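PDB 4D7R: Proline/betaine transporter, RALF from Rickettsia prowazekii str. Madrid E, which probably acts as a guanine nucleotide exchange factor, in an engineered chimera joining the Sec7 domain of Rickettsia RalF to the capping domain of Legionella RalF. Local coordinates for residues T141-Y144 with E145-N149; I152-K155 with D156-Y159. One frame throughout, in Å; residues are numbered along the deposited sequence. Where two conformers were deposited one is given.

Contact 1: T141-Y144 with E145-N149; sequences THYY and EQNLN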
ATOM      1  N   THR A 141      16.988  -2.294   2.241  1.00 14.07           N
ATOM      2  CA  THR A 141      18.039  -2.450   1.253  1.00 14.23           C
ATOM      3  C   THR A 141      19.037  -1.277   1.249  1.00 17.70           C
ATOM      4  O   THR A 141      20.256  -1.498   1.258  1.00 15.59           O
ATOM      5  CB  THR A 141      17.411  -2.754  -0.116  1.00 21.30           C
ATOM      6  OG1 THR A 141      16.721  -4.001  -0.005  1.00 17.06           O
ATOM      7  CG2 THR A 141      18.464  -2.841  -1.245  1.00 23.49           C
ATOM      8  N   HIS A 142      18.523  -0.037   1.224  1.00 14.72           N
ATOM      9  CA  HIS A 142      19.404   1.130   1.170  1.00 14.80           C
ATOM     10  C   HIS A 142      20.182   1.352   2.474  1.00 16.98           C
ATOM     11  O   HIS A 142      21.374   1.719   2.419  1.00 15.23           O
ATOM     12  CB  HIS A 142      18.640   2.400   0.739  1.00 15.85           C
ATOM     13  CG  HIS A 142      19.506   3.634   0.670  1.00 20.03           C
ATOM     14  ND1 HIS A 142      20.575   3.725  -0.217  1.00 22.40           N
ATOM     15  CD2 HIS A 142      19.441   4.780   1.389  1.00 22.92           C
ATOM     16  CE1 HIS A 142      21.106   4.922  -0.019  1.00 22.75           C
ATOM     17  NE2 HIS A 142      20.484   5.582   0.961  1.00 23.15           N
ATOM     18  N   TYR A 143      19.533   1.087   3.634  1.00 13.94           N
ATOM     19  CA  TYR A 143      20.210   1.250   4.913  1.00 13.48           C
ATOM     20  C   TYR A 143      21.386   0.271   5.017  1.00 18.09           C
ATOM     21  O   TYR A 143      22.474   0.663   5.411  1.00 18.60           O
ATOM     22  CB  TYR A 143      19.250   1.143   6.118  1.00 14.11           C
ATOM     23  CG  TYR A 143      20.012   1.338   7.413  1.00 15.54           C
ATOM     24  CD1 TYR A 143      20.642   0.263   8.041  1.00 16.68           C
ATOM     25  CD2 TYR A 143      20.228   2.614   7.932  1.00 17.68           C
ATOM     26  CE1 TYR A 143      21.441   0.450   9.164  1.00 17.74           C
ATOM     27  CE2 TYR A 143      20.967   2.803   9.099  1.00 18.89           C
ATOM     28  CZ  TYR A 143      21.597   1.719   9.693  1.00 21.70           C
ATOM     29  OH  TYR A 143      22.348   1.863  10.830  1.00 17.30           O
ATOM     30  N   TYR A 144      21.173  -0.969   4.593  1.00 15.95           N
ATOM     31  CA  TYR A 144      22.183  -2.015   4.559  1.00 16.42           C
ATOM     32  C   TYR A 144      23.318  -1.593   3.631  1.00 19.41           C
ATOM     33  O   TYR A 144      24.484  -1.575   4.044  1.00 18.53           O
ATOM     34  CB  TYR A 144      21.572  -3.354   4.099  1.00 17.62           C
ATOM     35  CG  TYR A 144      22.611  -4.399   3.738  1.00 20.21           C
ATOM     36  CD1 TYR A 144      23.497  -4.894   4.694  1.00 21.75           C
ATOM     37  CD2 TYR A 144      22.756  -4.841   2.425  1.00 21.77           C
ATOM     38  CE1 TYR A 144      24.500  -5.800   4.353  1.00 23.21           C
ATOM     39  CE2 TYR A 144      23.744  -5.768   2.078  1.00 22.56           C
ATOM     40  CZ  TYR A 144      24.602  -6.252   3.049  1.00 29.62           C
ATOM     41  OH  TYR A 144      25.546  -7.192   2.724  1.00 29.87           O
ATOM     42  N   GLU A 145      22.970  -1.194   2.406  1.00 16.49           N
ATOM     43  CA  GLU A 145      23.963  -0.743   1.421  1.00 16.07           C
ATOM     44  C   GLU A 145      24.857   0.409   1.898  1.00 18.89           C
ATOM     45  O   GLU A 145      26.040   0.436   1.537  1.00 18.06           O
ATOM     46  CB  GLU A 145      23.311  -0.462   0.066  1.00 17.17           C
ATOM     47  CG  GLU A 145      22.946  -1.755  -0.662  1.00 26.99           C
ATOM     48  CD  GLU A 145      22.099  -1.657  -1.920  1.00 41.24           C
ATOM     49  OE1 GLU A 145      21.496  -0.589  -2.158  1.00 35.09           O
ATOM     50  OE2 GLU A 145      22.025  -2.663  -2.664  1.00 40.40           O
ATOM     51  N   GLN A 146      24.316   1.330   2.740  1.00 16.11           N
ATOM     52  CA  GLN A 146      25.073   2.460   3.276  1.00 17.63           C
ATOM     53  C   GLN A 146      25.858   2.109   4.541  1.00 21.91           C
ATOM     54  O   GLN A 146      26.638   2.932   5.018  1.00 21.17           O
ATOM     55  CB  GLN A 146      24.153   3.665   3.535  1.00 18.63           C
ATOM     56  CG  GLN A 146      23.501   4.159   2.239  1.00 25.52           C
ATOM     57  CD  GLN A 146      23.517   5.649   2.115  1.00 36.70           C
ATOM     58  OE1 GLN A 146      22.791   6.340   2.796  1.00 34.62           O
ATOM     59  NE2 GLN A 146      24.263   6.159   1.169  1.00 34.62           N
ATOM     60  N   ASN A 147      25.636   0.916   5.108  1.00 18.91           N
ATOM     61  CA  ASN A 147      26.301   0.495   6.339  1.00 18.86           C
ATOM     62  C   ASN A 147      26.648  -0.985   6.212  1.00 23.43           C
ATOM     63  O   ASN A 147      26.386  -1.774   7.123  1.00 22.96           O
ATOM     64  CB  ASN A 147      25.363   0.731   7.530  1.00 18.44           C
ATOM     65  CG  ASN A 147      25.061   2.177   7.775  1.00 27.85           C
ATOM     66  OD1 ASN A 147      25.884   2.896   8.337  1.00 19.41           O
ATOM     67  ND2 ASN A 147      23.914   2.650   7.280  1.00 19.73           N
ATOM     68  N   LEU A 148      27.214  -1.353   5.055  1.00 20.87           N
ATOM     69  CA  LEU A 148      27.516  -2.718   4.669  1.00 21.02           C
ATOM     70  C   LEU A 148      28.204  -3.584   5.712  1.00 25.13           C
ATOM     71  O   LEU A 148      29.352  -3.335   6.068  1.00 22.88           O
ATOM     72  CB  LEU A 148      28.279  -2.729   3.336  1.00 21.44           C
ATOM     73  CG  LEU A 148      28.092  -3.962   2.470  1.00 26.47           C
ATOM     74  CD1 LEU A 148      26.832  -3.837   1.615  1.00 25.94           C
ATOM     75  CD2 LEU A 148      29.326  -4.196   1.602  1.00 30.50           C
ATOM     76  N   ASN A 149      27.479  -4.580   6.228  1.00 22.83           N
ATOM     77  CA  ASN A 149      27.996  -5.548   7.206  1.00 22.73           C
ATOM     78  C   ASN A 149      28.529  -4.946   8.507  1.00 25.57           C
ATOM     79  O   ASN A 149      29.280  -5.613   9.203  1.00 26.53           O
ATOM     80  CB  ASN A 149      29.004  -6.522   6.551  1.00 23.98           C
ATOM     81  CG  ASN A 149      28.525  -7.098   5.244  1.00 35.12           C
ATOM     82  OD1 ASN A 149      27.394  -7.583   5.121  1.00 26.37           O
ATOM     83  ND2 ASN A 149      29.373  -7.038   4.235  1.00 26.62           N
TER
HETATM   84  O   HOH W   1      21.565   1.845  -1.816  1.00 25.92           O

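Contact 2: I152-K155 with D156-Y159; sequences INSK and DAAY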
ATOM      1  N   ILE A 152      24.267  -4.917  10.265  1.00 16.50           N
ATOM      2  CA  ILE A 152      23.341  -5.751   9.495  1.00 15.78           C
ATOM      3  C   ILE A 152      24.116  -6.392   8.366  1.00 19.36           C
ATOM      4  O   ILE A 152      24.820  -5.699   7.635  1.00 17.59           O
ATOM      5  CB  ILE A 152      22.125  -4.923   8.978  1.00 17.34           C
ATOM      6  CG1 ILE A 152      21.406  -4.143  10.134  1.00 16.07           C
ATOM      7  CG2 ILE A 152      21.165  -5.797   8.162  1.00 17.86           C
ATOM      8  CD1 ILE A 152      20.337  -3.097   9.669  1.00 12.57           C
ATOM      9  N   ASN A 153      23.964  -7.709   8.222  1.00 17.05           N
ATOM     10  CA  ASN A 153      24.733  -8.527   7.289  1.00 17.93           C
ATOM     11  C   ASN A 153      24.171  -8.769   5.897  1.00 21.48           C
ATOM     12  O   ASN A 153      24.902  -9.293   5.056  1.00 22.69           O
ATOM     13  CB  ASN A 153      25.117  -9.841   7.950  1.00 18.47           C
ATOM     14  CG  ASN A 153      26.034  -9.712   9.135  1.00 25.59           C
ATOM     15  OD1 ASN A 153      26.825  -8.776   9.249  1.00 21.48           O
ATOM     16  ND2 ASN A 153      25.939 -10.667  10.044  1.00 26.99           N
ATOM     17  N   SER A 154      22.879  -8.456   5.655  1.00 17.11           N
ATOM     18  CA  SER A 154      22.246  -8.651   4.345  1.00 17.45           C
ATOM     19  C   SER A 154      21.018  -7.771   4.206  1.00 20.99           C
ATOM     20  O   SER A 154      20.511  -7.250   5.217  1.00 19.30           O
ATOM     21  CB  SER A 154      21.847 -10.117   4.129  1.00 19.63           C
ATOM     22  OG  SER A 154      20.693 -10.459   4.888  1.00 21.05           O
ATOM     23  N   LYS A 155      20.528  -7.596   2.959  0.50 17.08           N
ATOM     24  CA  LYS A 155      19.307  -6.822   2.706  0.50 16.69           C
ATOM     25  C   LYS A 155      18.087  -7.532   3.347  0.50 20.19           C
ATOM     26  O   LYS A 155      17.197  -6.858   3.867  0.50 18.41           O
ATOM     27  CB  LYS A 155      19.109  -6.530   1.198  0.50 18.23           C
ATOM     28  CG  LYS A 155      18.732  -7.724   0.331  0.50 19.90           C
ATOM     29  CD  LYS A 155      18.574  -7.344  -1.133  0.50 27.07           C
ATOM     30  CE  LYS A 155      18.215  -8.528  -2.000  0.50 30.42           C
ATOM     31  NZ  LYS A 155      16.857  -9.055  -1.700  0.50 26.65           N
ATOM     32  N   ASP A 156      18.091  -8.885   3.364  1.00 18.93           N
ATOM     33  CA  ASP A 156      17.027  -9.693   3.987  1.00 19.29           C
ATOM     34  C   ASP A 156      16.983  -9.430   5.495  1.00 22.48           C
ATOM     35  O   ASP A 156      15.908  -9.205   6.016  1.00 22.28           O
ATOM     36  CB  ASP A 156      17.237 -11.184   3.723  1.00 22.65           C
ATOM     37  CG  ASP A 156      16.842 -11.682   2.339  1.00 48.33           C
ATOM     38  OD1 ASP A 156      17.010 -10.920   1.357  1.00 51.99           O
ATOM     39  OD2 ASP A 156      16.424 -12.859   2.228  1.00 59.87           O
ATOM     40  N   ALA A 157      18.159  -9.383   6.166  1.00 18.19           N
ATOM     41  CA  ALA A 157      18.273  -9.088   7.605  1.00 16.34           C
ATOM     42  C   ALA A 157      17.737  -7.674   7.866  1.00 17.41           C
ATOM     43  O   ALA A 157      17.020  -7.469   8.846  1.00 15.25           O
ATOM     44  CB  ALA A 157      19.728  -9.185   8.046  1.00 17.57           C
ATOM     45  N   ALA A 158      18.045  -6.705   6.981  1.00 13.12           N
ATOM     46  CA  ALA A 158      17.551  -5.320   7.144  1.00 13.58           C
ATOM     47  C   ALA A 158      16.016  -5.265   7.093  1.00 18.01           C
ATOM     48  O   ALA A 158      15.372  -4.579   7.898  1.00 16.50           O
ATOM     49  CB  ALA A 158      18.155  -4.422   6.074  1.00 14.80           C
ATOM     50  N   TYR A 159      15.443  -6.073   6.202  1.00 16.61           N
ATOM     51  CA  TYR A 159      14.003  -6.136   5.981  1.00 16.15           C
ATOM     52  C   TYR A 159      13.303  -6.816   7.135  1.00 17.15           C
ATOM     53  O   TYR A 159      12.298  -6.285   7.593  1.00 17.93           O
ATOM     54  CB  TYR A 159      13.695  -6.803   4.636  1.00 16.78           C
ATOM     55  CG  TYR A 159      12.232  -7.115   4.412  1.00 14.73           C
ATOM     56  CD1 TYR A 159      11.330  -6.113   4.072  1.00 16.34           C
ATOM     57  CD2 TYR A 159      11.760  -8.422   4.497  1.00 15.29           C
ATOM     58  CE1 TYR A 159       9.988  -6.401   3.841  1.00 13.82           C
ATOM     59  CE2 TYR A 159      10.420  -8.722   4.267  1.00 15.33           C
ATOM     60  CZ  TYR A 159       9.544  -7.713   3.911  1.00 15.91           C
ATOM     61  OH  TYR A 159       8.239  -8.018   3.655  1.00 18.27           O
TER

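Contact 1: T141-Y144 with E145-N149
Asn147 and Tyr143 meet where helix 129-146 of the Sec7 domain, the Rickettsia part of this chimera, runs out at its C-terminal end. The ND2 of Asn147 reaches back to Tyr143 O at 3.1 Å, a nearly straight bond (160° at the hydrogen) that lies in the amide plane, and the same nitrogen sits over one face of the Tyr143 ring, off centre. A side chain thus takes up a carbonyl of the last turn, while Asn147 N closes on Tyr144 O at 2.9 Å.

One residue earlier, Gln146 crosses the imidazole of His142: its CG lies over the face, 3.7 Å from the ring centroid, a CH-pi contact. The bend at chi2 (-136°) carries the amide obliquely past the CE1 and NE2 side of the ring, their planes 28° apart. Beyond the helix end, Leu148 CD1 packs over the face of the Tyr144 ring, 3.6 Å from Tyr144 CZ.

Farther out, the loop at Phe105-Lys110 fixes the polar ends. His142 NE2 bonds to Phe105 O, Gln146 OE1 to Phe107 N, Asn147 ND2 also to Phe107 O and Asn147 OD1 to Glu109 N; Tyr143 OH goes to Lys110 O. The other imidazole nitrogen faces elsewhere: a water in the ring plane is hydrogen-bonded to His142 ND1 at 2.7 Å and donates to Glu145 OE1.

Contact 2: I152-K155 with D156-Y159
Ser154 caps the start of helix 155-173 in the Sec7 domain: its OG accepts from Ala157 N at 3.0 Å, with 163° at the hydrogen. A chi1 of 75° sets OG between the backbone N and the carbonyl carbon of the serine, which points it forward at the N-H of Ala157, an amide of the first turn that has no carbonyl of a preceding helical turn to bond. This is the classic N-cap bond. The regular backbone bonds begin at once: Ala158 N gives to Ser154 O at 3.1 Å and Tyr159 N to Lys155 O at 3.0 Å.

The apolar part is made by one branch of Ile152. Its CG2, anti to the backbone N, rests on two methyls of the first turn, 3.7 Å from Ala157 CB and 3.9 Å from Ala158 CB. Two residues ahead of the N-cap, Ile152 thereby lies against the helix it precedes.

Charge comes in on the exposed side. Lys155 and Asp156 run side by side, and a bend at the last torsion of the lysine brings NZ to 3.6 Å from Asp156 OD1, a long salt bridge; the lysine has two conformers, so this link is doubtful.

Helix 129-146 lies against this turn, with Tyr143 touching Ile152, Thr141 touching Lys155 and Tyr144 touching Ala158, while Ala157 packs on the loop residues Asn196 and Phe201.

Contacts 1 and 2 follow one another along the chain, their centres about 8 Å apart. The first covers the end of helix 129-146, the second the start of helix 155-173, and the short connection between them turns the chain from one helix into the next. They touch directly through the Tyr144 ring: its OH lies 3.2 Å from Asn153 O, probably a hydrogen bond, and Tyr144 CE1 packs 3.3 Å from Ile152 O. Both lie in the Rickettsia Sec7 part, but Tyr159 OH of contact 2, which also bonds Asp133 OD1, reaches Lys275 NZ and Trp277 NE1 of the Legionella capping domain across the engineered junction of the two parents.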